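Local coordinates for protein dimethyladenosine transferase, putative (Plasmodium falciparum, PDB 2H1R) that probably transfers methyl groups from S-adenosyl-L-methionine to adenine bases of ribosomal RNA, as a member of the rRNA adenine N(6)-methyltransferase family, at residues Asp209-Ile214 with Ala225-Asn230; Phe254-Tyr259 with Lys292-Phe297. One frame throughout, in Å; residues are numbered along the deposited sequence.

Contact 1 of 2, residues Asp209-Ile214 with Ala225-Asn230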
loop_
_atom_site.group_PDB
_atom_site.type_symbol
_atom_site.label_atom_id
_atom_site.label_comp_id
_atom_site.label_asym_id
_atom_site.label_seq_id
_atom_site.Cartn_x
_atom_site.Cartn_y
_atom_site.Cartn_z
ATOM N N ASP A 209 -6.291 -7.306 7.007
ATOM C CA ASP A 209 -6.048 -6.051 7.693
ATOM C C ASP A 209 -6.592 -6.087 9.135
ATOM O O ASP A 209 -6.003 -5.482 10.042
ATOM C CB ASP A 209 -6.605 -4.854 6.907
ATOM C CG ASP A 209 -6.127 -3.524 7.466
ATOM O OD1 ASP A 209 -4.888 -3.254 7.500
ATOM O OD2 ASP A 209 -7.005 -2.775 7.901
ATOM N N ASN A 210 -7.699 -6.785 9.363
ATOM C CA ASN A 210 -8.233 -6.839 10.728
ATOM C C ASN A 210 -7.395 -7.709 11.648
ATOM O O ASN A 210 -7.213 -7.375 12.834
ATOM C CB ASN A 210 -9.689 -7.304 10.758
ATOM C CG ASN A 210 -10.649 -6.241 10.292
ATOM O OD1 ASN A 210 -10.308 -5.061 10.191
ATOM N ND2 ASN A 210 -11.870 -6.650 10.015
ATOM N N LEU A 211 -6.890 -8.807 11.105
ATOM C CA LEU A 211 -5.944 -9.679 11.839
ATOM C C LEU A 211 -4.689 -8.876 12.206
ATOM O O LEU A 211 -4.209 -8.929 13.351
ATOM C CB LEU A 211 -5.553 -10.903 11.000
ATOM C CG LEU A 211 -4.392 -11.772 11.523
ATOM C CD1 LEU A 211 -4.707 -12.444 12.875
ATOM C CD2 LEU A 211 -3.955 -12.834 10.512
ATOM N N LEU A 212 -4.165 -8.129 11.246
ATOM C CA LEU A 212 -3.005 -7.264 11.537
ATOM C C LEU A 212 -3.279 -6.202 12.575
ATOM O O LEU A 212 -2.400 -5.912 13.376
ATOM C CB LEU A 212 -2.406 -6.632 10.273
ATOM C CG LEU A 212 -1.729 -7.622 9.301
ATOM C CD1 LEU A 212 -1.313 -6.844 8.064
ATOM C CD2 LEU A 212 -0.497 -8.279 9.861
ATOM N N ARG A 213 -4.464 -5.602 12.565
ATOM C CA ARG A 213 -4.828 -4.613 13.598
ATOM C C ARG A 213 -4.866 -5.226 15.012
ATOM O O ARG A 213 -4.394 -4.605 15.986
ATOM C CB ARG A 213 -6.157 -3.924 13.262
ATOM C CG ARG A 213 -6.008 -2.912 12.115
ATOM C CD ARG A 213 -7.395 -2.384 11.719
ATOM N NE ARG A 213 -7.348 -1.426 10.631
ATOM C CZ ARG A 213 -7.211 -0.112 10.807
ATOM N NH1 ARG A 213 -7.076 0.376 12.026
ATOM N NH2 ARG A 213 -7.185 0.712 9.761
ATOM N N ILE A 214 -5.364 -6.451 15.124
ATOM C CA ILE A 214 -5.336 -7.141 16.403
ATOM C C ILE A 214 -3.903 -7.340 16.888
ATOM O O ILE A 214 -3.574 -7.002 18.039
ATOM C CB ILE A 214 -6.060 -8.526 16.343
ATOM C CG1 ILE A 214 -7.536 -8.339 16.033
ATOM C CG2 ILE A 214 -5.935 -9.253 17.676
ATOM C CD1 ILE A 214 -8.263 -9.659 15.766
ATOM N N ALA A 225 -0.052 -13.649 24.342
ATOM C CA ALA A 225 -0.546 -12.542 25.172
ATOM C C ALA A 225 -1.641 -11.720 24.494
ATOM O O ALA A 225 -2.537 -11.212 25.155
ATOM C CB ALA A 225 0.619 -11.634 25.576
ATOM N N ILE A 226 -1.539 -11.566 23.176
ATOM C CA ILE A 226 -2.565 -10.852 22.375
ATOM C C ILE A 226 -3.878 -11.629 22.383
ATOM O O ILE A 226 -4.926 -11.089 22.724
ATOM C CB ILE A 226 -2.093 -10.739 20.892
ATOM C CG1 ILE A 226 -0.783 -9.914 20.773
ATOM C CG2 ILE A 226 -3.219 -10.172 19.989
ATOM C CD1 ILE A 226 -0.972 -8.465 20.919
ATOM N N PHE A 227 -3.810 -12.897 22.010
ATOM C CA PHE A 227 -5.025 -13.712 21.790
ATOM C C PHE A 227 -5.666 -14.224 23.079
ATOM O O PHE A 227 -6.849 -14.624 23.075
ATOM C CB PHE A 227 -4.755 -14.855 20.778
ATOM C CG PHE A 227 -4.751 -14.385 19.353
ATOM C CD1 PHE A 227 -5.936 -14.280 18.647
ATOM C CD2 PHE A 227 -3.546 -13.967 18.732
ATOM C CE1 PHE A 227 -5.933 -13.813 17.320
ATOM C CE2 PHE A 227 -3.535 -13.468 17.429
ATOM C CZ PHE A 227 -4.752 -13.409 16.714
ATOM N N LYS A 228 -4.929 -14.229 24.186
ATOM C CA LYS A 228 -5.542 -14.708 25.443
ATOM C C LYS A 228 -6.441 -13.665 26.080
ATOM O O LYS A 228 -7.186 -13.972 27.012
ATOM C CB LYS A 228 -4.484 -15.221 26.440
ATOM C CG LYS A 228 -3.842 -14.098 27.244
ATOM C CD LYS A 228 -2.530 -14.559 27.840
ATOM C CE LYS A 228 -1.892 -13.479 28.691
ATOM N NZ LYS A 228 -0.668 -14.090 29.238
ATOM N N ARG A 229 -6.372 -12.426 25.606
ATOM C CA ARG A 229 -7.173 -11.364 26.209
ATOM C C ARG A 229 -8.653 -11.676 26.015
ATOM O O ARG A 229 -9.059 -12.074 24.928
ATOM C CB ARG A 229 -6.844 -10.022 25.585
ATOM C CG ARG A 229 -5.492 -9.513 26.039
ATOM C CD ARG A 229 -5.675 -8.877 27.407
ATOM N NE ARG A 229 -6.210 -7.535 27.264
ATOM C CZ ARG A 229 -5.517 -6.427 27.522
ATOM N NH1 ARG A 229 -4.270 -6.512 27.977
ATOM N NH2 ARG A 229 -6.086 -5.233 27.355
ATOM N N ASN A 230 -9.433 -11.489 27.076
ATOM C CA ASN A 230 -10.841 -11.882 27.094
ATOM C C ASN A 230 -11.633 -11.139 26.034
ATOM O O ASN A 230 -12.513 -11.733 25.391
ATOM C CB ASN A 230 -11.440 -11.672 28.488
ATOM C CG ASN A 230 -12.661 -12.517 28.724
ATOM O OD1 ASN A 230 -13.783 -12.016 28.687
ATOM N ND2 ASN A 230 -12.456 -13.818 28.951
#
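Ile214 and Ile226 meet through their CG2 methyls, the two side chains inclined to one another and both leaving their backbones toward the other helix. The methyl carbons Ile214 CG2 and Ile226 CG2 lie 3.7 Å apart. In Ile226, CG2 is the branch that comes nearest: chi1 of -62° sets CG1 beside the backbone N and, with the chirality of the branch, CG2 opposite that nitrogen. This also brings Ile226 CG2 within 3.7 Å of Ile214 O. The Phe227 ring points its far end at helix 205-216, and Leu211 comes in at roughly a right angle, so that Leu211 CD1 touches the ring edge near its plane, 4.0 Å from Phe227 CZ. Phe289, and Val232 and Leu236 of helix 230-246, also touch this ring, while Phe296 packs on Leu211 and Ile214. Helices 205-216 and 223-227 belong to the helical C-terminal part of the chain. On another side of helix 205-216, Arg213 NE makes a salt-bridging hydrogen bond to Asp209 OD2 from above the carboxylate plane, while Asp209 OD1 pairs with Arg159. Across the contact itself methyls meet a methyl and a ring edge, so the contact between these two segments rests on shape and dispersion rather than on directed polar bonds.

Contact 2 of 2, residues Phe254-Tyr259 with Lys292-Phe297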
loop_
_atom_site.group_PDB
_atom_site.type_symbol
_atom_site.label_atom_id
_atom_site.label_comp_id
_atom_site.label_asym_id
_atom_site.label_seq_id
_atom_site.Cartn_x
_atom_site.Cartn_y
_atom_site.Cartn_z
ATOM N N PHE A 254 -15.883 -27.722 22.430
ATOM C CA PHE A 254 -14.540 -27.607 22.952
ATOM C C PHE A 254 -14.374 -26.161 23.401
ATOM O O PHE A 254 -14.981 -25.263 22.795
ATOM C CB PHE A 254 -13.554 -27.958 21.839
ATOM C CG PHE A 254 -12.214 -28.330 22.331
ATOM C CD1 PHE A 254 -12.015 -29.556 22.977
ATOM C CD2 PHE A 254 -11.148 -27.453 22.191
ATOM C CE1 PHE A 254 -10.759 -29.906 23.466
ATOM C CE2 PHE A 254 -9.888 -27.801 22.648
ATOM C CZ PHE A 254 -9.692 -29.039 23.293
ATOM N N PRO A 255 -13.580 -25.917 24.470
ATOM C CA PRO A 255 -13.472 -24.512 24.909
ATOM C C PRO A 255 -12.843 -23.630 23.830
ATOM O O PRO A 255 -11.798 -23.970 23.300
ATOM C CB PRO A 255 -12.580 -24.573 26.160
ATOM C CG PRO A 255 -12.022 -25.933 26.225
ATOM C CD PRO A 255 -12.821 -26.844 25.337
ATOM N N PHE A 256 -13.487 -22.515 23.529
ATOM C CA PHE A 256 -13.036 -21.671 22.395
ATOM C C PHE A 256 -11.650 -21.139 22.628
ATOM O O PHE A 256 -10.859 -21.063 21.703
ATOM C CB PHE A 256 -13.955 -20.489 22.156
ATOM C CG PHE A 256 -13.606 -19.706 20.929
ATOM C CD1 PHE A 256 -13.965 -20.176 19.655
ATOM C CD2 PHE A 256 -12.870 -18.527 21.021
ATOM C CE1 PHE A 256 -13.658 -19.432 18.498
ATOM C CE2 PHE A 256 -12.541 -17.782 19.867
ATOM C CZ PHE A 256 -12.908 -18.241 18.604
ATOM N N LYS A 257 -11.365 -20.716 23.858
ATOM C CA LYS A 257 -10.003 -20.237 24.155
ATOM C C LYS A 257 -8.919 -21.232 23.715
ATOM O O LYS A 257 -7.948 -20.842 23.048
ATOM C CB LYS A 257 -9.846 -19.884 25.625
ATOM C CG LYS A 257 -8.447 -19.394 25.973
ATOM C CD LYS A 257 -8.375 -19.017 27.441
ATOM C CE LYS A 257 -6.930 -18.801 27.857
ATOM N NZ LYS A 257 -6.913 -18.336 29.281
ATOM N N LYS A 258 -9.086 -22.520 24.063
ATOM C CA LYS A 258 -8.142 -23.571 23.634
ATOM C C LYS A 258 -8.149 -23.830 22.112
ATOM O O LYS A 258 -7.096 -24.019 21.476
ATOM C CB LYS A 258 -8.427 -24.883 24.400
ATOM C CG LYS A 258 -7.271 -25.854 24.393
ATOM C CD LYS A 258 -7.597 -27.095 25.281
ATOM C CE LYS A 258 -6.395 -28.002 25.422
ATOM N NZ LYS A 258 -5.368 -27.345 26.303
ATOM N N TYR A 259 -9.347 -23.877 21.554
ATOM C CA TYR A 259 -9.581 -23.941 20.093
ATOM C C TYR A 259 -8.770 -22.881 19.322
ATOM O O TYR A 259 -8.053 -23.190 18.368
ATOM C CB TYR A 259 -11.069 -23.723 19.833
ATOM C CG TYR A 259 -11.523 -24.097 18.436
ATOM C CD1 TYR A 259 -11.269 -25.376 17.894
ATOM C CD2 TYR A 259 -12.202 -23.168 17.653
ATOM C CE1 TYR A 259 -11.703 -25.687 16.578
ATOM C CE2 TYR A 259 -12.632 -23.479 16.372
ATOM C CZ TYR A 259 -12.407 -24.726 15.864
ATOM O OH TYR A 259 -12.853 -24.967 14.586
ATOM N N LYS A 292 -10.304 -23.188 10.675
ATOM C CA LYS A 292 -11.140 -23.498 11.857
ATOM C C LYS A 292 -12.458 -22.791 11.902
ATOM O O LYS A 292 -13.202 -22.926 12.877
ATOM C CB LYS A 292 -10.361 -23.177 13.134
ATOM C CG LYS A 292 -9.362 -24.251 13.459
ATOM C CD LYS A 292 -8.607 -23.976 14.761
ATOM C CE LYS A 292 -8.184 -25.313 15.414
ATOM N NZ LYS A 292 -7.583 -25.154 16.768
ATOM N N GLY A 293 -12.757 -21.998 10.871
ATOM C CA GLY A 293 -13.970 -21.170 10.879
ATOM C C GLY A 293 -13.876 -19.887 11.681
ATOM O O GLY A 293 -14.893 -19.288 12.013
ATOM N N ILE A 294 -12.658 -19.483 12.034
ATOM C CA ILE A 294 -12.447 -18.220 12.755
ATOM C C ILE A 294 -12.060 -17.148 11.723
ATOM O O ILE A 294 -11.012 -17.229 11.094
ATOM C CB ILE A 294 -11.343 -18.361 13.860
ATOM C CG1 ILE A 294 -11.767 -19.409 14.913
ATOM C CG2 ILE A 294 -11.054 -16.988 14.554
ATOM C CD1 ILE A 294 -10.624 -19.944 15.798
ATOM N N HIS A 295 -12.952 -16.170 11.580
ATOM C CA HIS A 295 -12.847 -15.080 10.645
ATOM C C HIS A 295 -12.717 -13.737 11.368
ATOM O O HIS A 295 -13.244 -13.553 12.480
ATOM C CB HIS A 295 -14.065 -15.093 9.685
ATOM C CG HIS A 295 -14.054 -16.278 8.770
ATOM N ND1 HIS A 295 -13.517 -16.224 7.502
ATOM C CD2 HIS A 295 -14.400 -17.576 8.977
ATOM C CE1 HIS A 295 -13.586 -17.422 6.945
ATOM N NE2 HIS A 295 -14.109 -18.263 7.823
ATOM N N PHE A 296 -12.018 -12.803 10.716
ATOM C CA PHE A 296 -11.740 -11.463 11.259
ATOM C C PHE A 296 -12.652 -10.363 10.654
ATOM O O PHE A 296 -12.482 -9.968 9.513
ATOM C CB PHE A 296 -10.224 -11.185 11.108
ATOM C CG PHE A 296 -9.364 -12.229 11.826
ATOM C CD1 PHE A 296 -9.041 -12.068 13.170
ATOM C CD2 PHE A 296 -8.933 -13.373 11.174
ATOM C CE1 PHE A 296 -8.270 -13.027 13.856
ATOM C CE2 PHE A 296 -8.185 -14.348 11.845
ATOM C CZ PHE A 296 -7.859 -14.168 13.206
ATOM N N PHE A 297 -13.608 -9.892 11.451
ATOM C CA PHE A 297 -14.626 -8.905 11.027
ATOM C C PHE A 297 -15.061 -8.036 12.208
ATOM O O PHE A 297 -15.287 -8.559 13.316
ATOM C CB PHE A 297 -15.842 -9.651 10.472
ATOM C CG PHE A 297 -17.010 -8.742 10.083
ATOM C CD1 PHE A 297 -18.076 -8.526 10.979
ATOM C CD2 PHE A 297 -17.036 -8.105 8.842
ATOM C CE1 PHE A 297 -19.151 -7.687 10.623
ATOM C CE2 PHE A 297 -18.116 -7.255 8.477
ATOM C CZ PHE A 297 -19.162 -7.050 9.361
#
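Tyr259 lays one face of its ring against the aliphatic chain of Lys292, the two side chains running alongside in opposed senses. Lys292 CD sits over the ring, 17° off its normal and 4.1 Å from the Tyr259 ring centroid, which makes a CH-pi contact. The ammonium end lies farther off centre, with Lys292 NZ 4.5 Å from the Tyr259 ring centroid in a cation-pi arrangement. Because the lysine is extended beyond CG, its end reaches back to the helix from which the tyrosine springs, and Lys292 NZ donates to Tyr259 O at 2.6 Å, in the carbonyl plane and on a lone pair. The return bond runs from Tyr259 OH to Lys292 O at 2.7 Å, the donor tilted slightly from the carbonyl plane. Each residue thus offers its backbone carbonyl to the side-chain end of the other, a reciprocal pairing that fixes how far one slides along the other.

This pair of bonds ties the first turn of helix 256-266, which follows Pro255 at the N-cap position, to the Schellman motif that ends helix 279-291, where Gly293 takes up positive phi. Directly after that turn, Ile294 sets out from its backbone toward helix 256-266. Its CD1 methyl touches two rings, 4.0 Å from Phe256 CZ and equally far from Tyr259 CD2, and approaches both obliquely. In Phe256, chi1 of -174° swings the ring out from its own helix toward Ile294, and the ring also packs on Leu236 of helix 230-246.

Overall arrangement
The two contacts lie in series along the chain, contact 1 closing before contact 2 opens, with centres about 12 Å apart on the same side of the chain's centre. Contact 1 joins helices 205-216 and 223-227; contact 2 joins helix 256-266 to the tail after helix 279-291. That tail connects them by running back onto helix 205-216, where Asn210 ND2 makes a weak hydrogen bond to Phe296 O, and helix 230-246 packs against both contacts. In this piece of a longer protein, both contacts therefore join parts of the helical C-terminal region, beyond the mixed seven-stranded sheet and apart from the predicted S-adenosyl-L-methionine site.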